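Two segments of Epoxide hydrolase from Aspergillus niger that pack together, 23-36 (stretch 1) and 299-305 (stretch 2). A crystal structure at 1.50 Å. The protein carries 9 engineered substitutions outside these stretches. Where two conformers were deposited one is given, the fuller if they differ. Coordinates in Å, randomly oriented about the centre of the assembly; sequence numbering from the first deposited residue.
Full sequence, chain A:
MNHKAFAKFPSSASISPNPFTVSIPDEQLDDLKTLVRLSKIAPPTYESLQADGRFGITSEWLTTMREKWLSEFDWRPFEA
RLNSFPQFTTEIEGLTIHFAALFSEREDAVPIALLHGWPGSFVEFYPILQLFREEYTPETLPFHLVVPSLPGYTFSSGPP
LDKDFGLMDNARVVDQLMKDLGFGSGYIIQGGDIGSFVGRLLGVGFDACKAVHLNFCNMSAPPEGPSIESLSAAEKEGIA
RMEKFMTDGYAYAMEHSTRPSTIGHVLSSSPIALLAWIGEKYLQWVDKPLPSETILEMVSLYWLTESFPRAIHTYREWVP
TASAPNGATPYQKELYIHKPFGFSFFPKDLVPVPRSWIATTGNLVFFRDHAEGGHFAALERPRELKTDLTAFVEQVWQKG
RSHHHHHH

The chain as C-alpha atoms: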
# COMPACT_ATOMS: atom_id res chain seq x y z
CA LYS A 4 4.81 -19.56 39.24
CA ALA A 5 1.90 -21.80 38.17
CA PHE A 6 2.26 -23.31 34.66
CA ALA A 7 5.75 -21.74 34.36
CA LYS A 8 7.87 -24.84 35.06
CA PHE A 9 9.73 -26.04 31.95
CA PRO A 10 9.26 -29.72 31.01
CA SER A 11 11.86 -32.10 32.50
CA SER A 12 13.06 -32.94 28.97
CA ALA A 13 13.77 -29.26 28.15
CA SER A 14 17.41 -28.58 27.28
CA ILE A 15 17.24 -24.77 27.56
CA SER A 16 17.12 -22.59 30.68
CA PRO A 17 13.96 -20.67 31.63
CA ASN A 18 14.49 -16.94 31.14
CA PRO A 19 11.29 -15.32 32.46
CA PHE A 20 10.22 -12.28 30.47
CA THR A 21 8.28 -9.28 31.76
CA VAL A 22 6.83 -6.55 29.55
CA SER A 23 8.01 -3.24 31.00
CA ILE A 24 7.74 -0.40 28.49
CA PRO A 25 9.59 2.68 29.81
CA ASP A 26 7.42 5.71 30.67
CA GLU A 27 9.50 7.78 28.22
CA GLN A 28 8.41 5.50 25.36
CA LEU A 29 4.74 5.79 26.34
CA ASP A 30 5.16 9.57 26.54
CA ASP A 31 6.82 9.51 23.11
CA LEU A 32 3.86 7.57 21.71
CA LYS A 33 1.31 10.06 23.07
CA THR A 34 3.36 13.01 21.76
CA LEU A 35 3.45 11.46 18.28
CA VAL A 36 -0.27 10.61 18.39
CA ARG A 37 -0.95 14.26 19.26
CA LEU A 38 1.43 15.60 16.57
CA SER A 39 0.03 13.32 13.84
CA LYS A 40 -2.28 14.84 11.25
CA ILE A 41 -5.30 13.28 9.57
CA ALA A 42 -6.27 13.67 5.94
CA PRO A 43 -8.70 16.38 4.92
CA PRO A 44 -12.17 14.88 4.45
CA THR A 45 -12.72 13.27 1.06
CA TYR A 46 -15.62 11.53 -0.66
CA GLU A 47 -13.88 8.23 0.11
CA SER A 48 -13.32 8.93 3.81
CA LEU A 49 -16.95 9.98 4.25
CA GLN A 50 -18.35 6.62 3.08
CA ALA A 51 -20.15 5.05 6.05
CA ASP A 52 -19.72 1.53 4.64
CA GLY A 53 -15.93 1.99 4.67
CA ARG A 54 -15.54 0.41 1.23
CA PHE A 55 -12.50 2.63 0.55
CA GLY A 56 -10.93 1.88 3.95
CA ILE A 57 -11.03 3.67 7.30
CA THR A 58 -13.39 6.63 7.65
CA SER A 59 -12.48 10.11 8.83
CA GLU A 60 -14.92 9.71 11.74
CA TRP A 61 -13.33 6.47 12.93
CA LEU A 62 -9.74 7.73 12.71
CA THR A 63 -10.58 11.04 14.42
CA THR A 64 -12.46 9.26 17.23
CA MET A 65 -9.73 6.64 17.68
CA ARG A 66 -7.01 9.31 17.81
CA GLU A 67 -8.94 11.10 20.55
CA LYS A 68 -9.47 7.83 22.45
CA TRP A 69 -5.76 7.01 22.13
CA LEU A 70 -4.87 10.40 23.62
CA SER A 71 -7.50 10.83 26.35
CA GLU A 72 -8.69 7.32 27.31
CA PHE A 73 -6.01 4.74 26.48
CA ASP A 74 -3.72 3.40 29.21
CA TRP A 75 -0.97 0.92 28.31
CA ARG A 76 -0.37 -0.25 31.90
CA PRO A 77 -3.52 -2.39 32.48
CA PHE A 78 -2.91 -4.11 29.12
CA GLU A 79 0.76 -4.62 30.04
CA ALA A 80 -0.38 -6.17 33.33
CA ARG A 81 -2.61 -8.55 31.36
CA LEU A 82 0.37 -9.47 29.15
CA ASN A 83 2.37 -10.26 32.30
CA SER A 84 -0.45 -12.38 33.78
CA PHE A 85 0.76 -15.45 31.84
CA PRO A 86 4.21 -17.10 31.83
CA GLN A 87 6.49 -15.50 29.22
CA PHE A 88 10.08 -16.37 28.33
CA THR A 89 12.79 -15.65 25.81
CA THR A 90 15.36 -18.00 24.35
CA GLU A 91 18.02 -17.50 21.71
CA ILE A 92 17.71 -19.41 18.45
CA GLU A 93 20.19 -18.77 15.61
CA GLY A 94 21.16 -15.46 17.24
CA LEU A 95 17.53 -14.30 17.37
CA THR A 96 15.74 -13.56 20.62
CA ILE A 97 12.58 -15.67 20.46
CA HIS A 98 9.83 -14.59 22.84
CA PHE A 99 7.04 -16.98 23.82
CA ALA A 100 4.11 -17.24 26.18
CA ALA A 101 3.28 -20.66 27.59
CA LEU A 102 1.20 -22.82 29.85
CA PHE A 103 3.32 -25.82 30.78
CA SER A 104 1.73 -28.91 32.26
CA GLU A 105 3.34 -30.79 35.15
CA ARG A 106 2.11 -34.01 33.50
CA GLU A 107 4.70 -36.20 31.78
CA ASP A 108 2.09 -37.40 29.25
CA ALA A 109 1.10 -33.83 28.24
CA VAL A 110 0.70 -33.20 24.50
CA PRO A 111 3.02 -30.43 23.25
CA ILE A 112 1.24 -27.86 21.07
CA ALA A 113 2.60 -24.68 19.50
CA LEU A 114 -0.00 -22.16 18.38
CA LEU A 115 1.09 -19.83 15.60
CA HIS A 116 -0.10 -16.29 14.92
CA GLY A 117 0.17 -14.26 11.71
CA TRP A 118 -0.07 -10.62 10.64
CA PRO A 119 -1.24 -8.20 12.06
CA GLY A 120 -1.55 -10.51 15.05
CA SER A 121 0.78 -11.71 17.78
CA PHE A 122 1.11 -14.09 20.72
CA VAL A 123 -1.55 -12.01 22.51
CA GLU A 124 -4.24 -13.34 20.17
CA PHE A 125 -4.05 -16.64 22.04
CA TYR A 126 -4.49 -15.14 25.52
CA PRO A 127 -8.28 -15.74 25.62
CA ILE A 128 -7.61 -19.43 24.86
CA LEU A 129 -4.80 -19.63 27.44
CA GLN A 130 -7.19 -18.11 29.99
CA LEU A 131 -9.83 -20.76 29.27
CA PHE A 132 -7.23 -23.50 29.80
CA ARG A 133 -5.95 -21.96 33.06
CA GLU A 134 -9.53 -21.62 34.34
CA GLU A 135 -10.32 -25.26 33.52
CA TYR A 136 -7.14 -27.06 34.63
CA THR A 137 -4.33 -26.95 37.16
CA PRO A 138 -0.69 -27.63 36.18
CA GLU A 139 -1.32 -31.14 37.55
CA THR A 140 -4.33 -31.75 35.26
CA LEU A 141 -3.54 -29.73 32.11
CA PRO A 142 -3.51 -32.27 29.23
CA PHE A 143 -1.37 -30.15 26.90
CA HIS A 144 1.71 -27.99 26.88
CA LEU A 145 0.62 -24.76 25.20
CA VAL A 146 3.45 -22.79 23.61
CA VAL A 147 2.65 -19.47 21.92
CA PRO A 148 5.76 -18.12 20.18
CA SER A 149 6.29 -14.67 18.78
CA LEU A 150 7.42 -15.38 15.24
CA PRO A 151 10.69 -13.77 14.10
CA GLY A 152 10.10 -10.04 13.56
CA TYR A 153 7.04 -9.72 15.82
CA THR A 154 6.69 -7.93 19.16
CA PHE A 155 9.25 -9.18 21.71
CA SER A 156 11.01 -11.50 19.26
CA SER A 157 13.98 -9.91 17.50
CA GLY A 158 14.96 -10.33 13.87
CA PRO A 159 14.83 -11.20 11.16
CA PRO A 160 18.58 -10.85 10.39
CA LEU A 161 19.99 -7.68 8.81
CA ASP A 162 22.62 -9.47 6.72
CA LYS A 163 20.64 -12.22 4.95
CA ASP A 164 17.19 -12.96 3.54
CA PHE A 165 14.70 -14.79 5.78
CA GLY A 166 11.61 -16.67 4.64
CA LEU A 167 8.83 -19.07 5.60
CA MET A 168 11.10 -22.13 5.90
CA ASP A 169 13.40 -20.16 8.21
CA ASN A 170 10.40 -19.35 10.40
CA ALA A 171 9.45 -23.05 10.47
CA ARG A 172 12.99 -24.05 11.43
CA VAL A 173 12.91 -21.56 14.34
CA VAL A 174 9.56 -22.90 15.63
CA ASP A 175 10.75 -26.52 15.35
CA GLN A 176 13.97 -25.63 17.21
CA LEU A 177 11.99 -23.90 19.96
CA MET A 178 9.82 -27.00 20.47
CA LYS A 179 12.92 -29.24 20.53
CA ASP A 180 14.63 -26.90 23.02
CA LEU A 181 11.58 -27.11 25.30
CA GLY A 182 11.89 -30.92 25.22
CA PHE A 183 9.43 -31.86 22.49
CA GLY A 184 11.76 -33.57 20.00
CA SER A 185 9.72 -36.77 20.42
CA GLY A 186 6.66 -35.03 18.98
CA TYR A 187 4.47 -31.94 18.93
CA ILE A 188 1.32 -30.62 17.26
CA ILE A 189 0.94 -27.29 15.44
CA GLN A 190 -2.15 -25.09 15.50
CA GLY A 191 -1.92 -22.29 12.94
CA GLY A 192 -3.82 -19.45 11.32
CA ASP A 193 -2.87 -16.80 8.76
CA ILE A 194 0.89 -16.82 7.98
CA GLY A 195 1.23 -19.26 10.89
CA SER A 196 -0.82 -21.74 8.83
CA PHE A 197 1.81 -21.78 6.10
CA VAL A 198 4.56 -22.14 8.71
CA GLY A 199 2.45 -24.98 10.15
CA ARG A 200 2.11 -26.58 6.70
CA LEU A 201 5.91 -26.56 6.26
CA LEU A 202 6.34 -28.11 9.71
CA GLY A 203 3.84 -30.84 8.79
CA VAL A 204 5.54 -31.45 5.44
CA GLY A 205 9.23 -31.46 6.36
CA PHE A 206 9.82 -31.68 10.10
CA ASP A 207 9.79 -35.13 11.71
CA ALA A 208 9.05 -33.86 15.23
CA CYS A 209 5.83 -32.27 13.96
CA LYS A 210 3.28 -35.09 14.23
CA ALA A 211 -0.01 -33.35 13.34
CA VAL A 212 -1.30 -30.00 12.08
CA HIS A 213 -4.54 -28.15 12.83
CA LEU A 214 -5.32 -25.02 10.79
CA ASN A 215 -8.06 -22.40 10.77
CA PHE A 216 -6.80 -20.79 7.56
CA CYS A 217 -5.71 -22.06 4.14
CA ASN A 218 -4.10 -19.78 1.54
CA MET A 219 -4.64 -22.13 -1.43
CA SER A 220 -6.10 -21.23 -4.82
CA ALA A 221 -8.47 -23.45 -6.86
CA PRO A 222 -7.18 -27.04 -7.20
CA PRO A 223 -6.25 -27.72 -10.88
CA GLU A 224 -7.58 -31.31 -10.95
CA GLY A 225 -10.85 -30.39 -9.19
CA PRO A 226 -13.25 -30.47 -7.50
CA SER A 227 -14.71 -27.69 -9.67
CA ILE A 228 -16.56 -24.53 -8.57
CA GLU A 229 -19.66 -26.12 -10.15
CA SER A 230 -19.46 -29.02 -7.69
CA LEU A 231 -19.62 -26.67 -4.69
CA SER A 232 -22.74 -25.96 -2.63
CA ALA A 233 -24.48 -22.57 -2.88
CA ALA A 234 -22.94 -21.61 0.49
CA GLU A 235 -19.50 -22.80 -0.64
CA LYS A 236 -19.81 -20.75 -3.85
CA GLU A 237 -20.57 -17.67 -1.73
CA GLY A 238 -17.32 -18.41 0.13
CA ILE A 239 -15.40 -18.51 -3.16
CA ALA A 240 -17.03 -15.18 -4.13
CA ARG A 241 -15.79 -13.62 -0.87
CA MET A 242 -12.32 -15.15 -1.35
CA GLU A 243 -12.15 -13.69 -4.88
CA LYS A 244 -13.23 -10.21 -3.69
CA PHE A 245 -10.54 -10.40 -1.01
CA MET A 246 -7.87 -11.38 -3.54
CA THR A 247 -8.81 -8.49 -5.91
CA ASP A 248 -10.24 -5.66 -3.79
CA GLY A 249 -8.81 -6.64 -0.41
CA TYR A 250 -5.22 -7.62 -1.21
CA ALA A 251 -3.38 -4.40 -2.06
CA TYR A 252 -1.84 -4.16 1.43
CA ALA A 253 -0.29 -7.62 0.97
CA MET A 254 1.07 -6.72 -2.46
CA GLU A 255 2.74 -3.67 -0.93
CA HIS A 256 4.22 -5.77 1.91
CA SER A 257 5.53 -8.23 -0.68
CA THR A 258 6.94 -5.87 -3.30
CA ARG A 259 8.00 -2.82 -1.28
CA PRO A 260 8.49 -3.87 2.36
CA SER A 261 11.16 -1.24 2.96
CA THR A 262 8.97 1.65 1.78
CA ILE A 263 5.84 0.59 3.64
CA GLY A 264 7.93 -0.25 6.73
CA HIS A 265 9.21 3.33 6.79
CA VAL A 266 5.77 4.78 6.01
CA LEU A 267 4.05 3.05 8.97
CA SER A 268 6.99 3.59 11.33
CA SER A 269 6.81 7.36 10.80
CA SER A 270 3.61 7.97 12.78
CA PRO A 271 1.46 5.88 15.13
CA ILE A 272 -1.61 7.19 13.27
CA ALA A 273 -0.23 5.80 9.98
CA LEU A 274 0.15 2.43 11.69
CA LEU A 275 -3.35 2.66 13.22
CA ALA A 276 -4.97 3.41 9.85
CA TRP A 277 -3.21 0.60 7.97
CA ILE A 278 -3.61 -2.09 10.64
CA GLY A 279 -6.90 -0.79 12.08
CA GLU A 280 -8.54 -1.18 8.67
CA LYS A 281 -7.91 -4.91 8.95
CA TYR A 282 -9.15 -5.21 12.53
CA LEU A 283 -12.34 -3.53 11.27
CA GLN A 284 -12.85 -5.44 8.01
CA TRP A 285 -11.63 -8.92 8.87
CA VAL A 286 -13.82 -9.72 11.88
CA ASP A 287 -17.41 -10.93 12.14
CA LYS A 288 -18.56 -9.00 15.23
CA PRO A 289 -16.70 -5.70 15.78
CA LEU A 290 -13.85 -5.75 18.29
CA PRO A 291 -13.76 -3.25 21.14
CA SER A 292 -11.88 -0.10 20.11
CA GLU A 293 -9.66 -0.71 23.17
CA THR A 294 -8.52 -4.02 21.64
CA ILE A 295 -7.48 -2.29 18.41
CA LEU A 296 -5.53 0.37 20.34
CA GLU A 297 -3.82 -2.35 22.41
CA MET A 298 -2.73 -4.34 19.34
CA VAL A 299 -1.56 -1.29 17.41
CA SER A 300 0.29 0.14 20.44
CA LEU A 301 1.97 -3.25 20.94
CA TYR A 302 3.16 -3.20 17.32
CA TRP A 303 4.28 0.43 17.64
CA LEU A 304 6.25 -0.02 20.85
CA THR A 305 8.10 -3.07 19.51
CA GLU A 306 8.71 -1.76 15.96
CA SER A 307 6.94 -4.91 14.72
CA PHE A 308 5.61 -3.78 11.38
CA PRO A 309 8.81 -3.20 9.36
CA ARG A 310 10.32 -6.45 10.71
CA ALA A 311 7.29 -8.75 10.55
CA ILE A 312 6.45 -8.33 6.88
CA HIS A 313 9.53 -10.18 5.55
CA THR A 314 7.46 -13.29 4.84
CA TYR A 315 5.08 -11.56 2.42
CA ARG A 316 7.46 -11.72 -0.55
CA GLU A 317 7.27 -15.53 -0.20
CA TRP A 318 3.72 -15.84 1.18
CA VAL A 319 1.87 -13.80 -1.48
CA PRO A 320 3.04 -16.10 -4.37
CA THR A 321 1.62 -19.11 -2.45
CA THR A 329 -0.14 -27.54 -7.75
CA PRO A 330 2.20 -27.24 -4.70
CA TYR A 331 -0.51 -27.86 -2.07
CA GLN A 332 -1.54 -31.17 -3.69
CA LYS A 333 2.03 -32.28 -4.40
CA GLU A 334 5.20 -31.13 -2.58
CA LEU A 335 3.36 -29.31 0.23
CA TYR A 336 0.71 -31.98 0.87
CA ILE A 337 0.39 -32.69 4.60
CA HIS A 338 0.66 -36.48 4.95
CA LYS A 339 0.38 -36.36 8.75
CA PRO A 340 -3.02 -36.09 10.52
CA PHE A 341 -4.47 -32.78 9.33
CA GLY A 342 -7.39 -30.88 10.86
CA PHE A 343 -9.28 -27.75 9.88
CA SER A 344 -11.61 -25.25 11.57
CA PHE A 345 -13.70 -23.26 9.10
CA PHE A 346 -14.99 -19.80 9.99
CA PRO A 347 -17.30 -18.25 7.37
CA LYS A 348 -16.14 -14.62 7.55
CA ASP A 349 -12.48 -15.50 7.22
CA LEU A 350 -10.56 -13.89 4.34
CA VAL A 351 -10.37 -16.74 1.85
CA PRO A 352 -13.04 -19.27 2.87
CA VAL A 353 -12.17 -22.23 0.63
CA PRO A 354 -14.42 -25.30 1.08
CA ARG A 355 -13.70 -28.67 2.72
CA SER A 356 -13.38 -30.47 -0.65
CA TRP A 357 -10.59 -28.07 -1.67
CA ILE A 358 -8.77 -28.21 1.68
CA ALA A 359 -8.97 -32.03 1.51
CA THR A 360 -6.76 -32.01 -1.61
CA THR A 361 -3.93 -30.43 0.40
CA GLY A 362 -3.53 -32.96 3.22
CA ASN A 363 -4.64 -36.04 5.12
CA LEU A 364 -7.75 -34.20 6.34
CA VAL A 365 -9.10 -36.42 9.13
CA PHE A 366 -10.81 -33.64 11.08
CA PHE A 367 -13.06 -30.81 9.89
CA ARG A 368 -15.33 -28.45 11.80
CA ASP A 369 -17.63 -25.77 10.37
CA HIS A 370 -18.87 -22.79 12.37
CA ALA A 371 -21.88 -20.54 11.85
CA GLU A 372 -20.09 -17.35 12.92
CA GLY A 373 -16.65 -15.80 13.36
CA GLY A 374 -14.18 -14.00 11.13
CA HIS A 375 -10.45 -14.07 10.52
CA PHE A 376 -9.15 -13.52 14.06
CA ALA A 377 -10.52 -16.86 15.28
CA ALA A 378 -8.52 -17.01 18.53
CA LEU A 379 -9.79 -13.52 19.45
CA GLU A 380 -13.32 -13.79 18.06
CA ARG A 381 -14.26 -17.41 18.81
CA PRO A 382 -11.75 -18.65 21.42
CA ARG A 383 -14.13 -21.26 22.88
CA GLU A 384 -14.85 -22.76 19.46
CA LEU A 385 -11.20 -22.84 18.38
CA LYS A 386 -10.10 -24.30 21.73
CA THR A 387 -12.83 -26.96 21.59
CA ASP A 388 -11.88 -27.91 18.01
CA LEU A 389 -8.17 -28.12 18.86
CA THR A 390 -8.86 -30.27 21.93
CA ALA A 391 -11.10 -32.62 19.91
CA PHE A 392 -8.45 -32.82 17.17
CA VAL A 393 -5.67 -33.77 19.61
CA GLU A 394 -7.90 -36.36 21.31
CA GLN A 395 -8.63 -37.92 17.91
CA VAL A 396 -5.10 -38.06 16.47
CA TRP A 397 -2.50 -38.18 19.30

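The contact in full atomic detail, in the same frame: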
# COMPACT_ATOMS: atom_id res chain seq x y z
N SER A 23 7.81 -4.43 30.19
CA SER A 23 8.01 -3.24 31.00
C SER A 23 8.45 -2.08 30.11
O SER A 23 9.63 -1.74 30.05
CB SER A 23 9.04 -3.50 32.10
OG SER A 23 9.14 -2.40 32.98
N ILE A 24 7.48 -1.51 29.40
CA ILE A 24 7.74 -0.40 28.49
C ILE A 24 8.05 0.86 29.31
O ILE A 24 7.24 1.25 30.16
CB ILE A 24 6.53 -0.14 27.54
CG1 ILE A 24 6.16 -1.40 26.74
CG2 ILE A 24 6.81 1.06 26.61
CD1 ILE A 24 7.26 -1.95 25.83
N PRO A 25 9.23 1.46 29.09
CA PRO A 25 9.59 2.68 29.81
C PRO A 25 8.57 3.80 29.63
O PRO A 25 7.99 3.95 28.55
CB PRO A 25 10.93 3.08 29.18
CG PRO A 25 11.49 1.81 28.64
CD PRO A 25 10.29 1.05 28.16
N ASP A 26 8.35 4.57 30.70
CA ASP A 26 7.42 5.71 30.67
C ASP A 26 7.74 6.67 29.53
O ASP A 26 6.82 7.19 28.88
CB ASP A 26 7.46 6.47 32.00
CG ASP A 26 6.69 5.76 33.11
OD1 ASP A 26 5.60 5.21 32.83
OD2 ASP A 26 7.17 5.77 34.26
N GLU A 27 9.03 6.90 29.29
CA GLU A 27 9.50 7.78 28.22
C GLU A 27 8.99 7.35 26.85
O GLU A 27 8.67 8.19 26.01
CB GLU A 27 11.04 7.85 28.22
CG GLU A 27 11.60 9.16 27.68
CD GLU A 27 13.10 9.11 27.40
OE1 GLU A 27 13.88 8.77 28.32
OE2 GLU A 27 13.50 9.42 26.26
N GLN A 28 8.90 6.04 26.63
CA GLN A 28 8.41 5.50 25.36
C GLN A 28 6.90 5.68 25.21
O GLN A 28 6.41 5.94 24.11
CB GLN A 28 8.81 4.03 25.20
CG GLN A 28 10.30 3.84 24.91
CD GLN A 28 10.72 2.39 24.84
OE1 GLN A 28 9.93 1.51 24.50
NE2 GLN A 28 11.99 2.13 25.16
N LEU A 29 6.18 5.54 26.32
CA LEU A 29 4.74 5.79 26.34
C LEU A 29 4.44 7.27 26.13
O LEU A 29 3.50 7.62 25.42
CB LEU A 29 4.11 5.29 27.64
CG LEU A 29 4.15 3.78 27.89
CD1 LEU A 29 3.48 3.44 29.22
CD2 LEU A 29 3.49 3.01 26.75
N ASP A 30 5.25 8.13 26.75
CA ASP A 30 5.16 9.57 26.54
C ASP A 30 5.43 9.92 25.08
O ASP A 30 4.71 10.74 24.50
CB ASP A 30 6.16 10.32 27.44
CG ASP A 30 5.88 10.16 28.92
OD1 ASP A 30 4.75 9.77 29.29
OD2 ASP A 30 6.81 10.42 29.71
N ASP A 31 6.45 9.29 24.51
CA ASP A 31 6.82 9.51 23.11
C ASP A 31 5.66 9.14 22.19
O ASP A 31 5.32 9.89 21.27
CB ASP A 31 8.07 8.71 22.74
CG ASP A 31 8.80 9.29 21.53
OD1 ASP A 31 8.93 10.53 21.45
OD2 ASP A 31 9.25 8.51 20.66
N LEU A 32 5.03 8.00 22.47
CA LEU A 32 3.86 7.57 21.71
C LEU A 32 2.73 8.60 21.76
O LEU A 32 2.19 8.97 20.72
CB LEU A 32 3.37 6.18 22.17
CG LEU A 32 2.03 5.66 21.63
CD1 LEU A 32 2.00 5.63 20.10
CD2 LEU A 32 1.73 4.28 22.19
N LYS A 33 2.39 9.09 22.95
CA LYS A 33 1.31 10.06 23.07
C LYS A 33 1.64 11.40 22.39
O LYS A 33 0.76 12.02 21.80
CB LYS A 33 0.87 10.24 24.53
CG LYS A 33 0.32 8.96 25.17
CD LYS A 33 -0.93 8.43 24.47
CE LYS A 33 -1.13 6.94 24.74
NZ LYS A 33 -1.48 6.64 26.16
N THR A 34 2.90 11.82 22.48
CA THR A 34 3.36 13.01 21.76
C THR A 34 3.17 12.85 20.25
O THR A 34 2.66 13.75 19.58
CB THR A 34 4.84 13.33 22.09
OG1 THR A 34 4.93 13.74 23.46
CG2 THR A 34 5.38 14.45 21.20
N LEU A 35 3.56 11.69 19.72
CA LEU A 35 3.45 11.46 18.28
C LEU A 35 2.01 11.25 17.82
O LEU A 35 1.66 11.62 16.71
CB LEU A 35 4.38 10.33 17.83
CG LEU A 35 5.88 10.51 18.12
CD1 LEU A 35 6.68 9.36 17.52
CD2 LEU A 35 6.41 11.85 17.62
N VAL A 36 1.17 10.68 18.68
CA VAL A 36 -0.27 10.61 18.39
C VAL A 36 -0.84 12.02 18.29
O VAL A 36 -1.57 12.33 17.35
CB VAL A 36 -1.05 9.78 19.44
CG1 VAL A 36 -2.56 9.90 19.22
CG2 VAL A 36 -0.64 8.31 19.39
N VAL A 299 -2.34 -2.26 18.16
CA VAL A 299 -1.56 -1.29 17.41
C VAL A 299 -0.43 -0.70 18.27
O VAL A 299 0.70 -0.57 17.80
CB VAL A 299 -2.46 -0.18 16.79
CG1 VAL A 299 -1.62 0.93 16.17
CG2 VAL A 299 -3.38 -0.79 15.72
N SER A 300 -0.74 -0.37 19.52
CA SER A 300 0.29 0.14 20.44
C SER A 300 1.39 -0.89 20.66
O SER A 300 2.57 -0.54 20.68
CB SER A 300 -0.33 0.54 21.79
OG SER A 300 -1.25 1.60 21.62
N LEU A 301 1.01 -2.16 20.80
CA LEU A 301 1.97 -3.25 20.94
C LEU A 301 2.91 -3.31 19.74
O LEU A 301 4.13 -3.40 19.91
CB LEU A 301 1.23 -4.58 21.12
CG LEU A 301 2.05 -5.87 21.14
CD1 LEU A 301 3.05 -5.90 22.30
CD2 LEU A 301 1.11 -7.07 21.19
N TYR A 302 2.35 -3.25 18.53
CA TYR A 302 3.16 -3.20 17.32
C TYR A 302 4.07 -1.97 17.29
O TYR A 302 5.25 -2.07 16.92
CB TYR A 302 2.27 -3.21 16.07
CG TYR A 302 2.08 -4.58 15.45
CD1 TYR A 302 1.67 -5.67 16.22
CD2 TYR A 302 2.28 -4.77 14.09
CE1 TYR A 302 1.49 -6.92 15.65
CE2 TYR A 302 2.09 -6.02 13.51
CZ TYR A 302 1.69 -7.09 14.29
OH TYR A 302 1.51 -8.32 13.71
N TRP A 303 3.52 -0.82 17.67
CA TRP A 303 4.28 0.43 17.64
C TRP A 303 5.49 0.38 18.56
O TRP A 303 6.62 0.68 18.15
CB TRP A 303 3.40 1.62 18.02
CG TRP A 303 4.18 2.90 18.10
CD1 TRP A 303 4.70 3.48 19.23
CD2 TRP A 303 4.56 3.74 17.00
NE1 TRP A 303 5.37 4.64 18.90
CE2 TRP A 303 5.30 4.82 17.54
CE3 TRP A 303 4.35 3.69 15.62
CZ2 TRP A 303 5.83 5.84 16.74
CZ3 TRP A 303 4.88 4.70 14.82
CH2 TRP A 303 5.60 5.77 15.39
N LEU A 304 5.24 -0.03 19.80
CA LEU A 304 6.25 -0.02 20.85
C LEU A 304 7.35 -1.06 20.68
O LEU A 304 8.39 -0.98 21.33
CB LEU A 304 5.58 -0.16 22.22
CG LEU A 304 4.65 0.99 22.63
CD1 LEU A 304 3.74 0.58 23.78
CD2 LEU A 304 5.47 2.23 23.00
N THR A 305 7.13 -2.02 19.78
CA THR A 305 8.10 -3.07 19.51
C THR A 305 8.66 -2.99 18.08
O THR A 305 9.41 -3.88 17.66
CB THR A 305 7.48 -4.46 19.71
OG1 THR A 305 6.32 -4.59 18.88
CG2 THR A 305 7.08 -4.67 21.17
O HOH W 1 6.83 5.24 21.47
O HOH W 2 7.81 6.54 19.68

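The contact joins two helices far apart in sequence, residues 26-36 and the helical residues 299-304, part of a helix that begins earlier in the chain, whose axes come no closer than 11.4 Å and whose N-to-C directions differ by 113°. At that separation the backbones cannot touch, and side chains fill the space between them. No direct hydrogen bond crosses the contact; it is held by apolar packing, with polar needs met through water.

Leu304 is the center of the apolar cluster and loses the most surface to the other stretch. CD2 of Leu304 lies 4.0 Å from CG2 of Ile24, which sits in the loop before the first helix, and 4.3 Å from CD2 of Leu32. CD1 of Leu304 lies 3.8 Å from CD2 of Leu29, whose CA-to-CB bond points sideways but whose end comes nearer. A branched leucine suits this place because its two methyls can meet several neighbors at once. The backbone also takes part: the carbonyl O of Gln28 is 4.0 Å from CD2 of Leu304. On the first helix, Gln28, Leu32 and Leu35 all point toward the second stretch, the three- and four-residue spacing that keeps side chains on one helical face. Leu32 also reaches Ser300, with CD2 of Leu32 4.0 Å from OG of Ser300; the small serine points toward the first helix, and its hydroxyl is hydrogen-bonded elsewhere in the structure.

Trp303 offers a broad, flat surface that the leucines use in two ways. CD1 of Leu32 lies over one face, 3.8 Å from the centroid of the five-membered ring of Trp303 and 24° off its normal, a CH-pi contact in which a methyl meets the electron-rich indole. CD1 of Leu32 is 3.6 Å from CD1 of Trp303. Leu35 instead meets the ring at its edge, near its plane, with CD1 of Leu35 3.7 Å from CZ2 of Trp303.

The indole nitrogen needs a polar partner despite these apolar surroundings, and water supplies it. Water 1 accepts from NE1 of Trp303 at 3.0 Å and donates to O of Gln28 at 2.8 Å. Water 2 accepts from NE1 of Trp303 at 3.2 Å and donates to OD2 of Asp31 at 2.6 Å. The carboxylate of Asp31 can thus serve the tryptophan without direct contact. The Gln28 carbonyl O also accepts the helical hydrogen bond from N of Leu32, at 3.0 Å, so one backbone oxygen serves both the helix and the water bridge.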